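Local structure of coenzyme A transferase (3QLI) at residues G277-Q282 and G289-T294. The protein probably transfers coenzyme A between carboxylic acids such as acetate. Numbering follows the deposited sequence.
Sequences GVVTNQ and GRSVFT
Asn281 and Ser291 close a short loop whose neck is held by one backbone bond and one side-chain amide bond, an example of an asparagine side chain supplementing backbone pairing. The loop leaves helix 268-276 through a Schellman motif at Gly277, makes an ST turn at Thr280, whose OG1 accepts from Gln282 N and is also hydrogen-bonded to Asp258, and returns into a short, weakly bonded strand at about 291-293. The backbone O of Asn281 receives Gly289 N at 3.0 Å, a nearly straight bond (164°) although the donor stands well above the carbonyl plane. In the side chain of Asn281, CB packs 3.5 Å from Arg290 N. With CG beside the backbone N (chi1 -69°), the amide is carried across the returning chain, and CG comes within 3.3 Å of Arg290 O. OD1 is likewise 3.3 Å from Arg290 O; these two acceptors do not bond, and each has a donor elsewhere, Ile261 N for OD1 and Lys284 NZ for the carbonyl. The amide's orientation is thus fixed at both ends, because ND2 donates in its own plane to Ser291 OG at 2.9 Å. That same hydroxyl oxygen also takes a methyl contact, Val279 CG1 lying 3.5 Å from Ser291 OG.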
loop_
_atom_site.group_PDB
_atom_site.type_symbol
_atom_site.label_atom_id
_atom_site.label_comp_id
_atom_site.label_asym_id
_atom_site.label_seq_id
_atom_site.Cartn_x
_atom_site.Cartn_y
_atom_site.Cartn_z
ATOM N N GLY A 277 5.469 13.378 31.446
ATOM C CA GLY A 277 6.462 14.278 30.871
ATOM C C GLY A 277 7.464 13.562 29.976
ATOM O O GLY A 277 8.449 14.154 29.512
ATOM N N VAL A 278 7.209 12.278 29.738
ATOM C CA VAL A 278 8.034 11.462 28.855
ATOM C C VAL A 278 7.883 11.908 27.407
ATOM O O VAL A 278 8.861 12.015 26.659
ATOM C CB VAL A 278 7.633 9.972 28.963
ATOM C CG1 VAL A 278 8.308 9.140 27.864
ATOM C CG2 VAL A 278 7.964 9.426 30.360
ATOM N N VAL A 279 6.641 12.147 27.009
ATOM C CA VAL A 279 6.341 12.647 25.673
ATOM C C VAL A 279 6.415 14.170 25.709
ATOM O O VAL A 279 5.658 14.812 26.441
ATOM C CB VAL A 279 4.925 12.202 25.229
ATOM C CG1 VAL A 279 4.419 13.043 24.024
ATOM C CG2 VAL A 279 4.898 10.714 24.918
ATOM N N THR A 280 7.325 14.743 24.930
ATOM C CA THR A 280 7.438 16.192 24.836
ATOM C C THR A 280 7.178 16.700 23.413
ATOM O O THR A 280 6.891 17.878 23.216
ATOM C CB THR A 280 8.834 16.675 25.240
ATOM O OG1 THR A 280 9.762 16.305 24.217
ATOM C CG2 THR A 280 9.263 16.048 26.552
ATOM N N ASN A 281 7.314 15.818 22.425
ATOM C CA ASN A 281 7.114 16.192 21.025
ATOM C C ASN A 281 8.099 17.232 20.486
ATOM O O ASN A 281 7.892 17.802 19.409
ATOM C CB ASN A 281 5.676 16.672 20.793
ATOM C CG ASN A 281 4.666 15.552 20.923
ATOM O OD1 ASN A 281 4.618 14.646 20.086
ATOM N ND2 ASN A 281 3.852 15.604 21.971
ATOM N N GLN A 282 9.177 17.468 21.224
ATOM C CA GLN A 282 10.167 18.455 20.824
ATOM C C GLN A 282 11.091 17.984 19.699
ATOM O O GLN A 282 11.763 18.806 19.085
ATOM C CB GLN A 282 10.995 18.912 22.033
ATOM C CG GLN A 282 10.185 19.778 22.988
ATOM C CD GLN A 282 9.503 20.923 22.256
ATOM O OE1 GLN A 282 10.119 21.595 21.426
ATOM N NE2 GLN A 282 8.221 21.131 22.534
ATOM N N GLY A 289 5.776 19.891 19.462
ATOM C CA GLY A 289 5.211 20.303 20.733
ATOM C C GLY A 289 3.829 19.737 21.037
ATOM O O GLY A 289 3.309 19.935 22.131
ATOM N N ARG A 290 3.218 19.036 20.087
ATOM C CA ARG A 290 1.858 18.539 20.324
ATOM C C ARG A 290 1.694 17.076 19.922
ATOM O O ARG A 290 2.274 16.628 18.936
ATOM C CB ARG A 290 0.803 19.439 19.661
ATOM C CG ARG A 290 0.829 19.434 18.157
ATOM C CD ARG A 290 0.059 20.609 17.556
ATOM N NE ARG A 290 0.211 20.632 16.097
ATOM C CZ ARG A 290 -0.147 21.646 15.317
ATOM N NH1 ARG A 290 -0.694 22.741 15.843
ATOM N NH2 ARG A 290 0.047 21.565 14.011
ATOM N N SER A 291 0.931 16.331 20.720
ATOM C CA SER A 291 0.658 14.930 20.432
ATOM C C SER A 291 -0.509 14.862 19.452
ATOM O O SER A 291 -1.591 15.385 19.727
ATOM C CB SER A 291 0.304 14.167 21.714
ATOM O OG SER A 291 1.405 14.096 22.605
ATOM N N VAL A 292 -0.276 14.234 18.303
ATOM C CA VAL A 292 -1.283 14.168 17.234
ATOM C C VAL A 292 -1.943 12.796 17.194
ATOM O O VAL A 292 -1.255 11.767 17.327
ATOM C CB VAL A 292 -0.639 14.490 15.860
ATOM C CG1 VAL A 292 -1.571 14.134 14.714
ATOM C CG2 VAL A 292 -0.248 15.971 15.797
ATOM N N PHE A 293 -3.274 12.785 17.030
ATOM C CA PHE A 293 -4.053 11.549 16.926
ATOM C C PHE A 293 -5.293 11.825 16.071
ATOM O O PHE A 293 -5.646 12.984 15.853
ATOM C CB PHE A 293 -4.482 11.041 18.311
ATOM C CG PHE A 293 -5.552 11.892 18.972
ATOM C CD1 PHE A 293 -6.875 11.472 19.001
ATOM C CD2 PHE A 293 -5.226 13.126 19.544
ATOM C CE1 PHE A 293 -7.866 12.249 19.596
ATOM C CE2 PHE A 293 -6.207 13.917 20.146
ATOM C CZ PHE A 293 -7.529 13.480 20.174
ATOM N N THR A 294 -5.947 10.777 15.578
ATOM C CA THR A 294 -7.152 10.989 14.773
ATOM C C THR A 294 -8.455 10.555 15.463
ATOM O O THR A 294 -9.509 11.122 15.194
ATOM C CB THR A 294 -7.034 10.397 13.345
ATOM O OG1 THR A 294 -7.870 11.147 12.456
ATOM C CG2 THR A 294 -7.420 8.915 13.296
#